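Local coordinates for arfgap-like finger domain containing protein (Cryptosporidium parvum Iowa II, PDB 2OWA), which probably activates the GTPase activity of ADP-ribosylation factors through the zinc-binding ArfGAP-type domain that makes up most of this chain, at residues T38-W49 / V56-R67. Residues are numbered along the deposited sequence; the frame is centred on the assembly and turned at random.
Sequences TCFDCESRNPTW and VFICLNCSSDHR. With ZN (zinc ion), chain C.
Cys39 and Cys42 meet Cys59 and Cys62 around one zinc ion, each giving its SG; the bond from Cys62 SG to zinc is 2.2 Å and that from Cys39 SG to zinc 2.4 Å. Backbone N-H groups support the thiolates: Cys42 N points at Cys39 SG, and Cys59 SG, at the N-cap, accepts from Cys62 N (3.5 Å, 166°). With SG between backbone N and carbonyl carbon (chi1 65°), Cys59 serves both metal and helix start. In the backbone, Phe40 N bonds Phe57 O, and Ile58 N donates to Trp49 O at 3.0 Å, pairing strands 49-51 and 56-58. Among polar side chains, His66 NE2 donates to Asp41 OD2 on its syn side (2.8 Å); OD2 lies in the imidazole plane, but the carboxylate is turned 31° from it. Lys117 forms a salt bridge to the same oxygen, while Ser74 bonds His66 ND1, fixing the ring's rotation. Apolar packing sets Val56 CG1 over the centre of the Phe40 ring, a CH-pi contact at 3.7 Å from the centroid. Ser63 OG lies over one face of Trp49; Arg67 makes a cation-pi contact there, its guanidinium doubtfully placed because modelled too close. Two CxxC pairs, one in a loop and one opening a helix, build the Cys4 zinc finger of the ArfGAP fold.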
loop_
_atom_site.group_PDB
_atom_site.type_symbol
_atom_site.label_atom_id
_atom_site.label_comp_id
_atom_site.label_asym_id
_atom_site.label_seq_id
_atom_site.Cartn_x
_atom_site.Cartn_y
_atom_site.Cartn_z
ATOM N N THR A 38 11.698 2.370 1.342
ATOM C CA THR A 38 11.549 3.553 2.141
ATOM C C THR A 38 10.029 3.834 2.297
ATOM O O THR A 38 9.271 3.596 1.380
ATOM C CB THR A 38 12.304 4.684 1.450
ATOM O OG1 THR A 38 12.132 5.893 2.180
ATOM C CG2 THR A 38 11.804 4.893 0.044
ATOM N N CYS A 39 9.592 4.299 3.463
ATOM C CA CYS A 39 8.151 4.542 3.705
ATOM C C CYS A 39 7.603 5.552 2.696
ATOM O O CYS A 39 8.255 6.555 2.405
ATOM C CB CYS A 39 7.944 5.058 5.115
ATOM S SG CYS A 39 6.362 5.790 5.492
ATOM N N PHE A 40 6.405 5.299 2.184
ATOM C CA PHE A 40 5.793 6.197 1.196
ATOM C C PHE A 40 5.595 7.622 1.749
ATOM O O PHE A 40 5.692 8.598 0.995
ATOM C CB PHE A 40 4.443 5.635 0.693
ATOM C CG PHE A 40 3.876 6.391 -0.486
ATOM C CD1 PHE A 40 4.429 6.236 -1.758
ATOM C CD2 PHE A 40 2.790 7.233 -0.328
ATOM C CE1 PHE A 40 3.918 6.946 -2.870
ATOM C CE2 PHE A 40 2.264 7.948 -1.456
ATOM C CZ PHE A 40 2.857 7.782 -2.714
ATOM N N ASP A 41 5.293 7.742 3.042
ATOM C CA ASP A 41 5.019 9.067 3.636
ATOM C C ASP A 41 6.256 9.810 4.154
ATOM O O ASP A 41 6.387 11.026 3.927
ATOM C CB ASP A 41 4.015 8.956 4.789
ATOM C CG ASP A 41 2.639 8.500 4.337
ATOM O OD1 ASP A 41 2.496 8.126 3.144
ATOM O OD2 ASP A 41 1.713 8.519 5.192
ATOM N N CYS A 42 7.161 9.107 4.845
ATOM C CA CYS A 42 8.252 9.794 5.526
ATOM C C CYS A 42 9.661 9.313 5.192
ATOM O O CYS A 42 10.631 9.810 5.762
ATOM C CB CYS A 42 8.046 9.717 7.029
ATOM S SG CYS A 42 8.596 8.169 7.738
ATOM N N GLU A 43 9.769 8.321 4.321
ATOM C CA GLU A 43 11.058 7.777 3.911
ATOM C C GLU A 43 11.910 7.010 4.982
ATOM O O GLU A 43 13.064 6.652 4.707
ATOM C CB GLU A 43 11.880 8.831 3.124
ATOM C CG GLU A 43 11.074 9.515 1.978
ATOM C CD GLU A 43 11.894 10.415 1.075
ATOM O OE1 GLU A 43 12.590 11.339 1.570
ATOM O OE2 GLU A 43 11.829 10.228 -0.168
ATOM N N SER A 44 11.342 6.771 6.170
ATOM C CA SER A 44 11.860 5.810 7.148
ATOM C C SER A 44 12.118 4.510 6.409
ATOM O O SER A 44 11.349 4.119 5.552
ATOM C CB SER A 44 10.842 5.596 8.292
ATOM O OG SER A 44 11.107 4.425 9.072
ATOM N N ARG A 45 13.212 3.828 6.752
ATOM C CA ARG A 45 13.720 2.744 5.923
ATOM C C ARG A 45 13.075 1.400 6.248
ATOM O O ARG A 45 12.635 1.188 7.357
ATOM C CB ARG A 45 15.254 2.738 5.994
ATOM C CG ARG A 45 15.808 4.063 5.436
ATOM C CD ARG A 45 16.796 4.778 6.377
ATOM N NE ARG A 45 18.160 4.325 6.108
ATOM C CZ ARG A 45 19.161 5.072 5.653
ATOM N NH1 ARG A 45 19.021 6.378 5.439
ATOM N NH2 ARG A 45 20.324 4.488 5.420
ATOM N N ASN A 46 12.979 0.514 5.259
ATOM C CA ASN A 46 12.396 -0.824 5.459
ATOM C C ASN A 46 10.983 -0.805 6.029
ATOM O O ASN A 46 10.737 -1.420 7.062
ATOM C CB ASN A 46 13.321 -1.702 6.339
ATOM C CG ASN A 46 12.878 -3.158 6.393
ATOM O OD1 ASN A 46 12.258 -3.677 5.441
ATOM N ND2 ASN A 46 13.159 -3.830 7.521
ATOM N N PRO A 47 10.037 -0.120 5.355
ATOM C CA PRO A 47 8.693 -0.109 5.944
ATOM C C PRO A 47 8.015 -1.486 5.766
ATOM O O PRO A 47 8.215 -2.163 4.743
ATOM C CB PRO A 47 7.962 0.955 5.117
ATOM C CG PRO A 47 8.611 0.826 3.747
ATOM C CD PRO A 47 10.081 0.639 4.086
ATOM N N THR A 48 7.238 -1.907 6.755
ATOM C CA THR A 48 6.629 -3.235 6.702
ATOM C C THR A 48 5.122 -3.167 6.841
ATOM O O THR A 48 4.447 -4.172 6.690
ATOM C CB THR A 48 7.226 -4.202 7.781
ATOM O OG1 THR A 48 6.894 -3.698 9.067
ATOM C CG2 THR A 48 8.742 -4.281 7.645
ATOM N N TRP A 49 4.590 -1.990 7.134
ATOM C CA TRP A 49 3.151 -1.780 7.114
ATOM C C TRP A 49 2.733 -1.373 5.705
ATOM O O TRP A 49 3.584 -1.163 4.837
ATOM C CB TRP A 49 2.716 -0.739 8.166
ATOM C CG TRP A 49 2.822 -1.278 9.519
ATOM C CD1 TRP A 49 3.984 -1.489 10.226
ATOM C CD2 TRP A 49 1.753 -1.763 10.354
ATOM N NE1 TRP A 49 3.698 -2.072 11.433
ATOM C CE2 TRP A 49 2.345 -2.228 11.557
ATOM C CE3 TRP A 49 0.359 -1.851 10.207
ATOM C CZ2 TRP A 49 1.591 -2.763 12.619
ATOM C CZ3 TRP A 49 -0.410 -2.386 11.279
ATOM C CH2 TRP A 49 0.227 -2.841 12.467
ATOM N N VAL A 56 0.637 1.075 -1.127
ATOM C CA VAL A 56 1.921 1.630 -0.721
ATOM C C VAL A 56 2.389 0.969 0.589
ATOM O O VAL A 56 1.570 0.569 1.412
ATOM C CB VAL A 56 1.894 3.166 -0.585
ATOM C CG1 VAL A 56 1.672 3.846 -2.006
ATOM C CG2 VAL A 56 0.811 3.586 0.394
ATOM N N PHE A 57 3.704 0.874 0.758
ATOM C CA PHE A 57 4.321 0.466 2.039
ATOM C C PHE A 57 4.724 1.670 2.883
ATOM O O PHE A 57 5.307 2.627 2.360
ATOM C CB PHE A 57 5.558 -0.392 1.813
ATOM C CG PHE A 57 5.257 -1.694 1.192
ATOM C CD1 PHE A 57 4.969 -2.794 1.979
ATOM C CD2 PHE A 57 5.242 -1.822 -0.209
ATOM C CE1 PHE A 57 4.663 -4.044 1.377
ATOM C CE2 PHE A 57 4.949 -3.033 -0.810
ATOM C CZ PHE A 57 4.680 -4.156 -0.021
ATOM N N ILE A 58 4.435 1.587 4.180
ATOM C CA ILE A 58 4.593 2.715 5.125
ATOM C C ILE A 58 5.154 2.176 6.452
ATOM O O ILE A 58 4.998 1.006 6.717
ATOM C CB ILE A 58 3.235 3.436 5.375
ATOM C CG1 ILE A 58 2.125 2.450 5.837
ATOM C CG2 ILE A 58 2.836 4.296 4.114
ATOM C CD1 ILE A 58 0.791 3.134 6.153
ATOM N N CYS A 59 5.762 3.027 7.285
ATOM C CA CYS A 59 6.383 2.573 8.509
ATOM C C CYS A 59 5.364 2.458 9.647
ATOM O O CYS A 59 4.210 2.885 9.525
ATOM C CB CYS A 59 7.557 3.497 8.919
ATOM S SG CYS A 59 7.095 5.228 9.348
ATOM N N LEU A 60 5.821 1.900 10.762
ATOM C CA LEU A 60 5.003 1.695 11.947
ATOM C C LEU A 60 4.445 3.013 12.486
ATOM O O LEU A 60 3.324 3.050 13.004
ATOM C CB LEU A 60 5.787 0.880 13.008
ATOM C CG LEU A 60 7.180 1.308 13.519
ATOM C CD1 LEU A 60 7.068 2.535 14.401
ATOM C CD2 LEU A 60 7.913 0.184 14.302
ATOM N N ASN A 61 5.213 4.095 12.334
ATOM C CA ASN A 61 4.795 5.438 12.715
ATOM C C ASN A 61 3.660 5.924 11.792
ATOM O O ASN A 61 2.574 6.252 12.261
ATOM C CB ASN A 61 6.001 6.398 12.653
ATOM C CG ASN A 61 5.787 7.679 13.450
ATOM O OD1 ASN A 61 5.018 8.581 13.053
ATOM N ND2 ASN A 61 6.494 7.778 14.596
ATOM N N CYS A 62 3.889 5.904 10.487
ATOM C CA CYS A 62 2.877 6.402 9.542
ATOM C C CYS A 62 1.639 5.515 9.518
ATOM O O CYS A 62 0.552 6.022 9.305
ATOM C CB CYS A 62 3.463 6.601 8.130
ATOM S SG CYS A 62 4.752 7.857 8.192
ATOM N N SER A 63 1.811 4.214 9.780
ATOM C CA SER A 63 0.687 3.280 9.895
ATOM C C SER A 63 -0.340 3.677 10.965
ATOM O O SER A 63 -1.531 3.557 10.722
ATOM C CB SER A 63 1.172 1.852 10.140
ATOM O OG SER A 63 1.860 1.765 11.390
ATOM N N SER A 64 0.126 4.171 12.117
ATOM C CA SER A 64 -0.768 4.682 13.165
ATOM C C SER A 64 -1.595 5.823 12.679
ATOM O O SER A 64 -2.800 5.799 12.861
ATOM C CB SER A 64 -0.026 5.100 14.450
ATOM O OG SER A 64 0.569 3.973 15.058
ATOM N N ASP A 65 -0.960 6.837 12.092
ATOM C CA ASP A 65 -1.706 7.952 11.475
ATOM C C ASP A 65 -2.766 7.496 10.495
ATOM O O ASP A 65 -3.905 7.967 10.551
ATOM C CB ASP A 65 -0.777 8.970 10.807
ATOM C CG ASP A 65 0.245 9.581 11.790
ATOM O OD1 ASP A 65 -0.031 9.671 13.013
ATOM O OD2 ASP A 65 1.355 9.918 11.333
ATOM N N HIS A 66 -2.394 6.603 9.578
ATOM C CA HIS A 66 -3.351 6.027 8.629
ATOM C C HIS A 66 -4.503 5.287 9.311
ATOM O O HIS A 66 -5.618 5.336 8.838
ATOM C CB HIS A 66 -2.663 5.063 7.669
ATOM C CG HIS A 66 -1.902 5.744 6.581
ATOM N ND1 HIS A 66 -2.260 5.647 5.256
ATOM C CD2 HIS A 66 -0.810 6.542 6.622
ATOM C CE1 HIS A 66 -1.414 6.340 4.518
ATOM N NE2 HIS A 66 -0.527 6.898 5.329
ATOM N N ARG A 67 -4.209 4.588 10.400
ATOM C CA ARG A 67 -5.222 3.812 11.124
ATOM C C ARG A 67 -6.306 4.702 11.767
ATOM O O ARG A 67 -7.428 4.244 12.006
ATOM C CB ARG A 67 -4.565 2.877 12.172
ATOM C CG ARG A 67 -3.911 1.605 11.579
ATOM C CD ARG A 67 -3.455 0.581 12.658
ATOM N NE ARG A 67 -2.403 1.100 13.545
ATOM C CZ ARG A 67 -1.078 0.950 13.372
ATOM N NH1 ARG A 67 -0.580 0.296 12.332
ATOM N NH2 ARG A 67 -0.224 1.469 14.247
HETATM ZN ZN ZN C . 6.644 6.796 7.667
HETATM O O HOH W 1 7.962 -0.375 9.702
#